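Local coordinates for protein L-amino acid deaminase (Proteus vulgaris, PDB 5HXW) that probably oxidises L-amino acids with a bound flavin-adenine dinucleotide, acting as a membrane-bound deaminase, at residues 117-122 against 285-290; 242-247 against 305-310; 255-260 against 313-318. One frame throughout, in Å; residues are numbered along the deposited sequence.

The first segments come in chain order at 117-122, 242-247 and 255-260, and all are passed before the second ones begin at 285-290, 305-310 and 313-318, so the three contacts interleave within one FAD-dependent oxidoreductase fold. Contacts 2 and 3 are neighbours, their centres 11 Å apart; helix 243-248 leads to strand 257-266, and Leu257 CD2 packs 3.7 Å from Glu307 CB. Contact 1 lies 35 Å from contact 2 and 30 Å from contact 3, centre to centre, yet shares with contact 3 the large mixed sheet. Between them they flank the cofactor: contact 2 at the adenine, contact 3 along the detergent that reaches the flavin, contact 1 near Tyr80 and Gly81.

Contact 1 (117-122 against 285-290); sequences RTQGRV and FREQAD
Segments 117-122 and 285-290 run in opposite senses without pairing, Arg117 CA lying 7.4 Å from Ala289 CA and Gln119 CA 8.5 Å from Glu287 CA; strand 276-279, which pairs with both strands, lies between them further along. Gln119 spans the gap. Its CG stands anti to the backbone N (chi1 -163°) and the chain is extended beyond it, which carries the amide across to the 285-287 strand. There NE2 lies 2.7 Å from Glu287 O, but the N-H points well off that oxygen (117°), so the bond is weak; the same nitrogen rests 3.5 Å from Glu287 CB. On the other branch, OE1 comes to 3.4 Å from Arg286 CG, the two side chains crossing at about a right angle.

At the start of strand 117-123, opposite the loop after strand 283-287, Arg117 bends at chi2 and lays one guanidinium face over the Ala289 methyl, offset toward the rim, with NH2 3.8 Å from CB. Asp113 forms its salt bridge. Arg286 NH2 donates to Gln288 OE1 at 3.1 Å and to Tyr80 O, near the FAD, and NH1 meets Asp185 and Ser183. None of these arginine bonds crosses between the segments, whose contact rests on one weak hydrogen bond from the Gln119 amide, a methyl under a guanidinium face and an amide oxygen against Arg286 CG.

Contact 2 (242-247 against 305-310); sequences WSRLFM and VKESFT. With FAD (flavin-adenine dinucleotide), chain G.
Arg244 NH1 is gripped by Asp253 OD1 and Val254 O, while NE of the same guanidinium reaches across to Glu307 OE2 at 3.2 Å, a salt bridge with a fairly straight N-H (161°). The two side chains approach from opposite directions. OE2 lies at the edge of the guanidinium, near its plane; the N-H meets that oxygen from above the carboxylate, and the two flat groups stand almost perpendicular (85°). Arg244 is extended from CG to NE. In Glu307, chi1 puts CG anti to the carbonyl carbon and 3.4 Å from Arg244 NH2, and the bend at chi2 (88°) turns the carboxylate so that OE2 faces NE. The three acceptors fix the rotation of the guanidinium, whose charge is shared between two carboxylates.

Glu307 sits inside a type I turn from Val305 to Ser308, closed by Ser308 N to Val305 O and braced by Val305 N donating to Ser308 OG at 2.9 Å. On the arginine side, segment 242-247 borders the cofactor: Trp242 CB packs 3.5 Å from FAD N7A, and Phe246 CD1 lies 3.9 Å from FAD N6A, so both residues line the adenine pocket. Trp242 NE1 is bonded to Glu74 OE2, and Leu245 CD2 meets the indole at its edge.

The bridge therefore links helix 243-248 to the turn that leads into helix 308-311. Helix 351-354 packs on Trp242, Leu245 and Phe246, helix 332-339 on Val305 and Glu307, and Leu257 of strand 257-266 touches both Val305 and Glu307.

Contact 3 (255-260 against 313-318); sequences PTLPAY and YKYLPL. With 16A (cetyl-trimethyl-ammonium), chain J.
The ring of Tyr315 carries Leu257 on one face: CD1 sits 3.7 Å from the ring centroid and 15° off the normal, a CH-pi contact displaced toward the CD1 and CE1 rim. Cetyl-trimethyl-ammonium approaches the ring obliquely, its C6 3.7 Å from Tyr315 CD2. The setting is the large mixed sheet of a DAO-family flavoenzyme: Leu257 opens strand 257-266, and Tyr315 belongs to the loop between helix 308-311 and strand 326-329.

In Tyr315, CG stands anti to the carbonyl carbon (chi1 -71°), which swings the ring from the loop toward the strand. Its hydroxyl lands beside the backbone of 255-257, 3.5 Å from Thr256 CA, and is hydrogen-bonded to Ile396 O on the adjoining strand 386-396. As Leu257 is itself backbone-bonded to Ile396, one residue of that strand holds both partners of the CH-pi pair, and the buried phenol has a polar anchor.

Leu257, Tyr315 and Ala259 together line the detergent pocket. The alkyl chain runs past them in order, C4 lying 3.8 Å from Leu257 CD1 and C10 4.0 Å from Ala259 CB, before it heads inward to the cofactor. At its far end the trimethylammonium head lies against the flavin, with the detergent methyl C18 3.8 Å from FAD C9A.

Contact 1 (117-122 against 285-290)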
# COMPACT_ATOMS: atom_id res chain seq x y z
N ARG A 117 13.15 -8.49 -4.36
CA ARG A 117 14.60 -8.41 -4.51
C ARG A 117 15.17 -7.38 -3.54
O ARG A 117 14.54 -6.36 -3.28
CB ARG A 117 14.98 -8.02 -5.95
CG ARG A 117 14.51 -8.96 -7.05
CD ARG A 117 15.28 -10.28 -7.08
NE ARG A 117 14.79 -11.18 -8.13
CZ ARG A 117 13.76 -12.01 -8.00
NH1 ARG A 117 13.06 -12.08 -6.87
NH2 ARG A 117 13.41 -12.78 -9.03
N THR A 118 16.35 -7.68 -3.01
CA THR A 118 17.13 -6.71 -2.26
C THR A 118 17.94 -5.93 -3.31
O THR A 118 18.87 -6.47 -3.91
CB THR A 118 18.01 -7.41 -1.19
OG1 THR A 118 17.17 -8.19 -0.33
CG2 THR A 118 18.78 -6.39 -0.36
N GLN A 119 17.55 -4.68 -3.52
CA GLN A 119 17.93 -3.94 -4.73
C GLN A 119 18.92 -2.79 -4.54
O GLN A 119 19.84 -2.63 -5.35
CB GLN A 119 16.66 -3.41 -5.42
CG GLN A 119 16.86 -3.00 -6.87
CD GLN A 119 15.62 -2.38 -7.50
OE1 GLN A 119 14.82 -1.73 -6.83
NE2 GLN A 119 15.47 -2.59 -8.80
N GLY A 120 18.73 -1.99 -3.50
CA GLY A 120 19.51 -0.76 -3.31
C GLY A 120 18.83 0.44 -3.93
O GLY A 120 18.22 0.34 -5.00
N ARG A 121 18.91 1.58 -3.24
CA ARG A 121 18.27 2.82 -3.67
C ARG A 121 19.15 4.02 -3.40
O ARG A 121 19.64 4.19 -2.28
CB ARG A 121 16.92 2.98 -2.97
CG ARG A 121 16.10 4.19 -3.39
CD ARG A 121 14.92 4.36 -2.47
NE ARG A 121 13.94 5.32 -2.97
CZ ARG A 121 13.80 6.57 -2.52
NH1 ARG A 121 14.58 7.03 -1.55
NH2 ARG A 121 12.87 7.36 -3.05
N VAL A 122 19.33 4.86 -4.42
CA VAL A 122 20.03 6.14 -4.26
C VAL A 122 19.08 7.32 -4.43
O VAL A 122 18.35 7.41 -5.43
CB VAL A 122 21.27 6.30 -5.20
CG1 VAL A 122 22.45 5.52 -4.65
CG2 VAL A 122 20.97 5.89 -6.64
N PHE A 285 12.82 5.96 -11.02
CA PHE A 285 12.71 4.65 -11.67
C PHE A 285 13.18 3.48 -10.81
O PHE A 285 14.04 3.64 -9.94
CB PHE A 285 13.35 4.63 -13.07
CG PHE A 285 14.84 4.83 -13.07
CD1 PHE A 285 15.71 3.75 -12.97
CD2 PHE A 285 15.38 6.11 -13.20
CE1 PHE A 285 17.09 3.94 -12.98
CE2 PHE A 285 16.75 6.31 -13.23
CZ PHE A 285 17.61 5.22 -13.12
N ARG A 286 12.60 2.31 -11.08
CA ARG A 286 12.91 1.08 -10.37
C ARG A 286 12.92 -0.08 -11.35
O ARG A 286 11.96 -0.27 -12.10
CB ARG A 286 11.90 0.84 -9.24
CG ARG A 286 12.14 -0.43 -8.44
CD ARG A 286 10.95 -0.82 -7.59
NE ARG A 286 9.71 -1.05 -8.34
CZ ARG A 286 9.40 -2.17 -9.02
NH1 ARG A 286 10.24 -3.20 -9.08
NH2 ARG A 286 8.24 -2.24 -9.65
N GLU A 287 14.00 -0.86 -11.32
CA GLU A 287 14.13 -2.06 -12.14
C GLU A 287 13.34 -3.22 -11.53
O GLU A 287 13.47 -3.53 -10.34
CB GLU A 287 15.60 -2.45 -12.30
CG GLU A 287 15.84 -3.49 -13.40
CD GLU A 287 17.23 -4.09 -13.36
OE1 GLU A 287 17.88 -4.06 -12.29
OE2 GLU A 287 17.68 -4.59 -14.41
N GLN A 288 12.53 -3.86 -12.37
CA GLN A 288 11.74 -5.02 -11.97
C GLN A 288 12.59 -6.30 -12.04
O GLN A 288 13.75 -6.25 -12.44
CB GLN A 288 10.47 -5.13 -12.84
CG GLN A 288 9.61 -3.88 -12.83
CD GLN A 288 8.12 -4.17 -12.95
OE1 GLN A 288 7.38 -4.02 -11.98
NE2 GLN A 288 7.68 -4.57 -14.14
N ALA A 289 12.00 -7.43 -11.64
CA ALA A 289 12.71 -8.72 -11.63
C ALA A 289 13.01 -9.27 -13.03
O ALA A 289 13.94 -10.07 -13.19
CB ALA A 289 11.93 -9.74 -10.81
N ASP A 290 12.25 -8.83 -14.03
CA ASP A 290 12.37 -9.31 -15.41
C ASP A 290 13.21 -8.40 -16.32
O ASP A 290 13.37 -8.69 -17.51
CB ASP A 290 10.98 -9.55 -16.01
CG ASP A 290 10.16 -8.28 -16.17
OD1 ASP A 290 10.48 -7.25 -15.54
OD2 ASP A 290 9.18 -8.31 -16.94

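Contact 2 (242-247 against 305-310)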
# COMPACT_ATOMS: atom_id res chain seq x y z
N TRP A 242 -11.91 1.87 0.51
CA TRP A 242 -13.32 1.69 0.85
C TRP A 242 -13.58 1.49 2.35
O TRP A 242 -14.74 1.41 2.77
CB TRP A 242 -13.90 0.51 0.07
CG TRP A 242 -13.71 0.62 -1.41
CD1 TRP A 242 -12.66 0.15 -2.13
CD2 TRP A 242 -14.60 1.24 -2.34
NE1 TRP A 242 -12.83 0.43 -3.46
CE2 TRP A 242 -14.01 1.10 -3.62
CE3 TRP A 242 -15.84 1.89 -2.23
CZ2 TRP A 242 -14.62 1.60 -4.79
CZ3 TRP A 242 -16.44 2.39 -3.38
CH2 TRP A 242 -15.83 2.25 -4.64
N SER A 243 -12.51 1.40 3.14
CA SER A 243 -12.61 1.11 4.57
C SER A 243 -13.42 2.15 5.37
O SER A 243 -14.20 1.77 6.26
CB SER A 243 -11.23 0.93 5.19
OG SER A 243 -10.58 -0.21 4.66
N ARG A 244 -13.25 3.43 5.04
CA ARG A 244 -14.04 4.51 5.63
C ARG A 244 -15.54 4.30 5.41
O ARG A 244 -16.33 4.38 6.37
CB ARG A 244 -13.61 5.88 5.09
CG ARG A 244 -14.59 6.98 5.44
CD ARG A 244 -14.21 8.38 4.99
NE ARG A 244 -15.32 9.29 5.25
CZ ARG A 244 -15.60 9.87 6.43
NH1 ARG A 244 -14.83 9.66 7.49
NH2 ARG A 244 -16.65 10.66 6.53
N LEU A 245 -15.91 4.03 4.16
CA LEU A 245 -17.31 3.84 3.76
C LEU A 245 -17.97 2.64 4.44
O LEU A 245 -19.15 2.70 4.79
CB LEU A 245 -17.41 3.74 2.23
CG LEU A 245 -18.76 3.76 1.50
CD1 LEU A 245 -19.56 5.03 1.75
CD2 LEU A 245 -18.53 3.56 0.01
N PHE A 246 -17.20 1.57 4.65
CA PHE A 246 -17.66 0.39 5.39
C PHE A 246 -17.97 0.72 6.85
O PHE A 246 -19.00 0.28 7.38
CB PHE A 246 -16.65 -0.76 5.28
CG PHE A 246 -17.17 -2.08 5.78
CD1 PHE A 246 -17.92 -2.91 4.95
CD2 PHE A 246 -16.92 -2.49 7.10
CE1 PHE A 246 -18.42 -4.13 5.43
CE2 PHE A 246 -17.41 -3.70 7.57
CZ PHE A 246 -18.15 -4.52 6.74
N MET A 247 -17.09 1.48 7.49
CA MET A 247 -17.25 1.85 8.90
C MET A 247 -18.25 3.00 9.11
O MET A 247 -18.76 3.18 10.22
CB MET A 247 -15.89 2.19 9.54
CG MET A 247 -14.86 1.06 9.52
SD MET A 247 -15.39 -0.50 10.27
CE MET A 247 -15.49 -0.06 12.01
N VAL A 305 -13.60 15.74 -2.44
CA VAL A 305 -14.79 14.94 -2.08
C VAL A 305 -15.64 15.68 -1.04
O VAL A 305 -15.27 16.79 -0.62
CB VAL A 305 -14.42 13.50 -1.61
CG1 VAL A 305 -13.94 12.66 -2.79
CG2 VAL A 305 -13.40 13.52 -0.48
N LYS A 306 -16.76 15.09 -0.63
CA LYS A 306 -17.64 15.69 0.38
C LYS A 306 -16.93 15.81 1.73
O LYS A 306 -17.15 16.77 2.47
CB LYS A 306 -18.99 14.94 0.49
CG LYS A 306 -18.94 13.59 1.20
CD LYS A 306 -20.25 12.83 1.09
CE LYS A 306 -20.06 11.41 1.59
NZ LYS A 306 -21.13 10.48 1.12
N GLU A 307 -16.06 14.84 2.02
CA GLU A 307 -15.29 14.77 3.25
C GLU A 307 -14.25 15.89 3.38
O GLU A 307 -13.84 16.22 4.50
CB GLU A 307 -14.59 13.41 3.36
CG GLU A 307 -15.51 12.26 3.75
CD GLU A 307 -16.19 11.56 2.57
OE1 GLU A 307 -15.93 11.90 1.39
OE2 GLU A 307 -17.00 10.64 2.83
N SER A 308 -13.85 16.46 2.24
CA SER A 308 -12.88 17.57 2.20
C SER A 308 -13.38 18.78 2.98
O SER A 308 -12.59 19.47 3.62
CB SER A 308 -12.60 17.99 0.76
OG SER A 308 -12.38 16.87 -0.08
N PHE A 309 -14.68 19.03 2.92
CA PHE A 309 -15.30 20.17 3.59
C PHE A 309 -15.44 19.97 5.11
O PHE A 309 -15.55 20.94 5.85
CB PHE A 309 -16.67 20.48 2.97
CG PHE A 309 -16.60 20.82 1.50
CD1 PHE A 309 -16.29 22.12 1.08
CD2 PHE A 309 -16.87 19.85 0.53
CE1 PHE A 309 -16.24 22.44 -0.27
CE2 PHE A 309 -16.82 20.16 -0.82
CZ PHE A 309 -16.50 21.46 -1.22
N THR A 310 -15.41 18.71 5.55
CA THR A 310 -15.59 18.35 6.96
C THR A 310 -14.27 18.35 7.74
O THR A 310 -14.16 19.04 8.76
CB THR A 310 -16.30 16.98 7.12
OG1 THR A 310 -17.51 16.98 6.35
CG2 THR A 310 -16.64 16.69 8.58
PA FAD G . -6.10 -2.82 -1.48
O1A FAD G . -6.82 -1.81 -2.33
O2A FAD G . -4.89 -3.51 -2.04
O5B FAD G . -7.14 -3.94 -1.01
C5B FAD G . -8.45 -3.59 -0.58
C4B FAD G . -9.42 -4.57 -1.21
O4B FAD G . -10.63 -4.61 -0.46
C3B FAD G . -9.80 -4.16 -2.63
O3B FAD G . -9.44 -5.24 -3.49
C2B FAD G . -11.30 -3.94 -2.58
O2B FAD G . -11.96 -4.42 -3.75
C1B FAD G . -11.73 -4.74 -1.36
N9A FAD G . -12.96 -4.26 -0.70
C8A FAD G . -13.22 -3.00 -0.29
N7A FAD G . -14.44 -2.91 0.29
C5A FAD G . -14.99 -4.14 0.24
C6A FAD G . -16.26 -4.75 0.68
N6A FAD G . -17.20 -3.99 1.29
N1A FAD G . -16.45 -6.07 0.46
C2A FAD G . -15.51 -6.84 -0.14
N3A FAD G . -14.33 -6.34 -0.57
C4A FAD G . -14.01 -5.03 -0.40
N1 FAD G . 3.47 0.71 -1.22
C2 FAD G . 4.78 0.41 -1.05
O2 FAD G . 5.10 -0.25 -0.04
N3 FAD G . 5.73 0.81 -1.92
C4 FAD G . 5.45 1.52 -3.03
O4 FAD G . 6.36 1.87 -3.82
C4X FAD G . 4.03 1.89 -3.29
N5 FAD G . 3.64 2.61 -4.37
C5X FAD G . 2.33 2.94 -4.58
C6 FAD G . 1.96 3.68 -5.71
C7 FAD G . 0.62 4.01 -5.94
C7M FAD G . 0.25 4.81 -7.16
C8 FAD G . -0.42 3.56 -4.96
C8M FAD G . -1.88 3.86 -5.12
C9 FAD G . -0.05 2.83 -3.84
C9A FAD G . 1.29 2.50 -3.61
N10 FAD G . 1.66 1.73 -2.47
C10 FAD G . 3.03 1.43 -2.29
C1' FAD G . 0.66 1.32 -1.48
C2' FAD G . 0.08 -0.07 -1.55
O2' FAD G . -0.43 -0.31 -2.86
C3' FAD G . -1.08 -0.11 -0.56
O3' FAD G . -0.76 0.58 0.67
C4' FAD G . -1.53 -1.54 -0.25
O4' FAD G . -1.91 -2.23 -1.46
C5' FAD G . -2.71 -1.49 0.70
O5' FAD G . -3.33 -2.76 0.70
P FAD G . -4.88 -2.92 1.08
O1P FAD G . -5.16 -4.39 1.06
O2P FAD G . -5.14 -2.14 2.35
O3P FAD G . -5.67 -2.14 -0.09

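Contact 3 (255-260 against 313-318)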
# COMPACT_ATOMS: atom_id res chain seq x y z
N PRO A 255 -11.08 8.64 9.40
CA PRO A 255 -10.73 9.84 8.63
C PRO A 255 -9.69 9.59 7.53
O PRO A 255 -8.48 9.60 7.80
CB PRO A 255 -10.20 10.81 9.69
CG PRO A 255 -10.03 10.01 10.95
CD PRO A 255 -10.29 8.57 10.64
N THR A 256 -10.16 9.38 6.31
CA THR A 256 -9.29 9.24 5.14
C THR A 256 -9.77 10.13 4.00
O THR A 256 -10.97 10.38 3.87
CB THR A 256 -9.22 7.78 4.62
OG1 THR A 256 -10.51 7.37 4.15
CG2 THR A 256 -8.72 6.82 5.68
N LEU A 257 -8.82 10.59 3.20
CA LEU A 257 -9.14 11.31 1.97
C LEU A 257 -8.50 10.61 0.78
O LEU A 257 -7.39 10.07 0.91
CB LEU A 257 -8.71 12.78 2.05
CG LEU A 257 -9.53 13.72 2.95
CD1 LEU A 257 -9.02 15.15 2.82
CD2 LEU A 257 -11.02 13.67 2.62
N PRO A 258 -9.19 10.59 -0.39
CA PRO A 258 -8.62 9.97 -1.59
C PRO A 258 -7.39 10.72 -2.14
O PRO A 258 -7.30 11.94 -2.04
CB PRO A 258 -9.77 10.02 -2.59
CG PRO A 258 -10.62 11.15 -2.13
CD PRO A 258 -10.56 11.08 -0.64
N ALA A 259 -6.46 9.94 -2.69
CA ALA A 259 -5.30 10.47 -3.40
C ALA A 259 -5.06 9.62 -4.65
O ALA A 259 -5.33 8.42 -4.65
CB ALA A 259 -4.08 10.44 -2.49
N TYR A 260 -4.57 10.26 -5.70
CA TYR A 260 -4.31 9.58 -6.97
C TYR A 260 -2.90 9.85 -7.48
O TYR A 260 -2.37 10.95 -7.32
CB TYR A 260 -5.34 9.98 -8.02
CG TYR A 260 -6.67 9.29 -7.85
CD1 TYR A 260 -7.67 9.82 -7.04
CD2 TYR A 260 -6.92 8.08 -8.51
CE1 TYR A 260 -8.89 9.18 -6.88
CE2 TYR A 260 -8.14 7.43 -8.36
CZ TYR A 260 -9.12 7.98 -7.54
OH TYR A 260 -10.32 7.33 -7.39
N TYR A 313 -9.36 20.34 6.57
CA TYR A 313 -8.54 21.34 7.27
C TYR A 313 -7.37 20.70 8.03
O TYR A 313 -6.31 21.31 8.18
CB TYR A 313 -9.39 22.22 8.20
CG TYR A 313 -9.82 21.57 9.52
CD1 TYR A 313 -11.00 20.81 9.60
CD2 TYR A 313 -9.06 21.75 10.68
CE1 TYR A 313 -11.39 20.23 10.80
CE2 TYR A 313 -9.45 21.16 11.89
CZ TYR A 313 -10.61 20.41 11.94
OH TYR A 313 -10.99 19.84 13.13
N LYS A 314 -7.58 19.46 8.48
CA LYS A 314 -6.56 18.67 9.18
C LYS A 314 -5.40 18.26 8.27
O LYS A 314 -4.33 17.88 8.77
CB LYS A 314 -7.20 17.42 9.81
CG LYS A 314 -8.14 17.70 10.97
CD LYS A 314 -8.83 16.42 11.40
CE LYS A 314 -9.79 16.68 12.55
NZ LYS A 314 -10.51 15.43 12.93
N TYR A 315 -5.61 18.34 6.96
CA TYR A 315 -4.62 17.95 5.95
C TYR A 315 -3.80 19.14 5.44
O TYR A 315 -2.94 18.97 4.56
CB TYR A 315 -5.31 17.26 4.77
CG TYR A 315 -5.84 15.87 5.07
CD1 TYR A 315 -7.02 15.70 5.81
CD2 TYR A 315 -5.19 14.74 4.59
CE1 TYR A 315 -7.52 14.43 6.08
CE2 TYR A 315 -5.68 13.46 4.85
CZ TYR A 315 -6.85 13.32 5.59
OH TYR A 315 -7.34 12.06 5.85
N LEU A 316 -4.06 20.33 5.98
CA LEU A 316 -3.38 21.56 5.56
C LEU A 316 -1.87 21.65 5.86
O LEU A 316 -1.13 22.21 5.04
CB LEU A 316 -4.11 22.81 6.08
CG LEU A 316 -5.45 23.20 5.42
CD1 LEU A 316 -6.19 24.21 6.30
CD2 LEU A 316 -5.26 23.76 4.02
N PRO A 317 -1.39 21.09 7.01
CA PRO A 317 0.07 21.03 7.26
C PRO A 317 0.88 20.17 6.28
O PRO A 317 2.11 20.23 6.30
CB PRO A 317 0.16 20.45 8.67
CG PRO A 317 -1.12 20.84 9.32
CD PRO A 317 -2.13 20.69 8.23
N LEU A 318 0.20 19.36 5.47
CA LEU A 318 0.86 18.61 4.39
C LEU A 318 1.09 19.49 3.17
O LEU A 318 2.10 19.35 2.48
CB LEU A 318 0.08 17.34 4.03
CG LEU A 318 -0.07 16.22 5.07
CD1 LEU A 318 -1.12 15.22 4.61
CD2 LEU A 318 1.24 15.51 5.39
C1 16A J . -7.92 21.46 1.81
C2 16A J . -8.08 20.00 1.45
C3 16A J . -6.76 19.25 1.65
C4 16A J . -6.86 17.83 1.12
C5 16A J . -5.49 17.26 0.80
C6 16A J . -5.46 15.76 1.03
C7 16A J . -4.04 15.22 0.95
C8 16A J . -4.04 13.79 0.43
C9 16A J . -2.92 12.98 1.07
C10 16A J . -1.87 12.57 0.04
C11 16A J . -0.46 12.64 0.62
C12 16A J . 0.07 11.25 0.92
C13 16A J . 1.33 10.94 0.12
C14 16A J . 1.65 9.45 0.16
C15 16A J . 2.10 8.95 -1.20
C16 16A J . 3.13 7.81 -1.05
N1 16A J . 3.16 6.78 -2.12
C17 16A J . 4.29 5.88 -1.83
C18 16A J . 1.95 5.95 -2.15
C19 16A J . 3.40 7.36 -3.46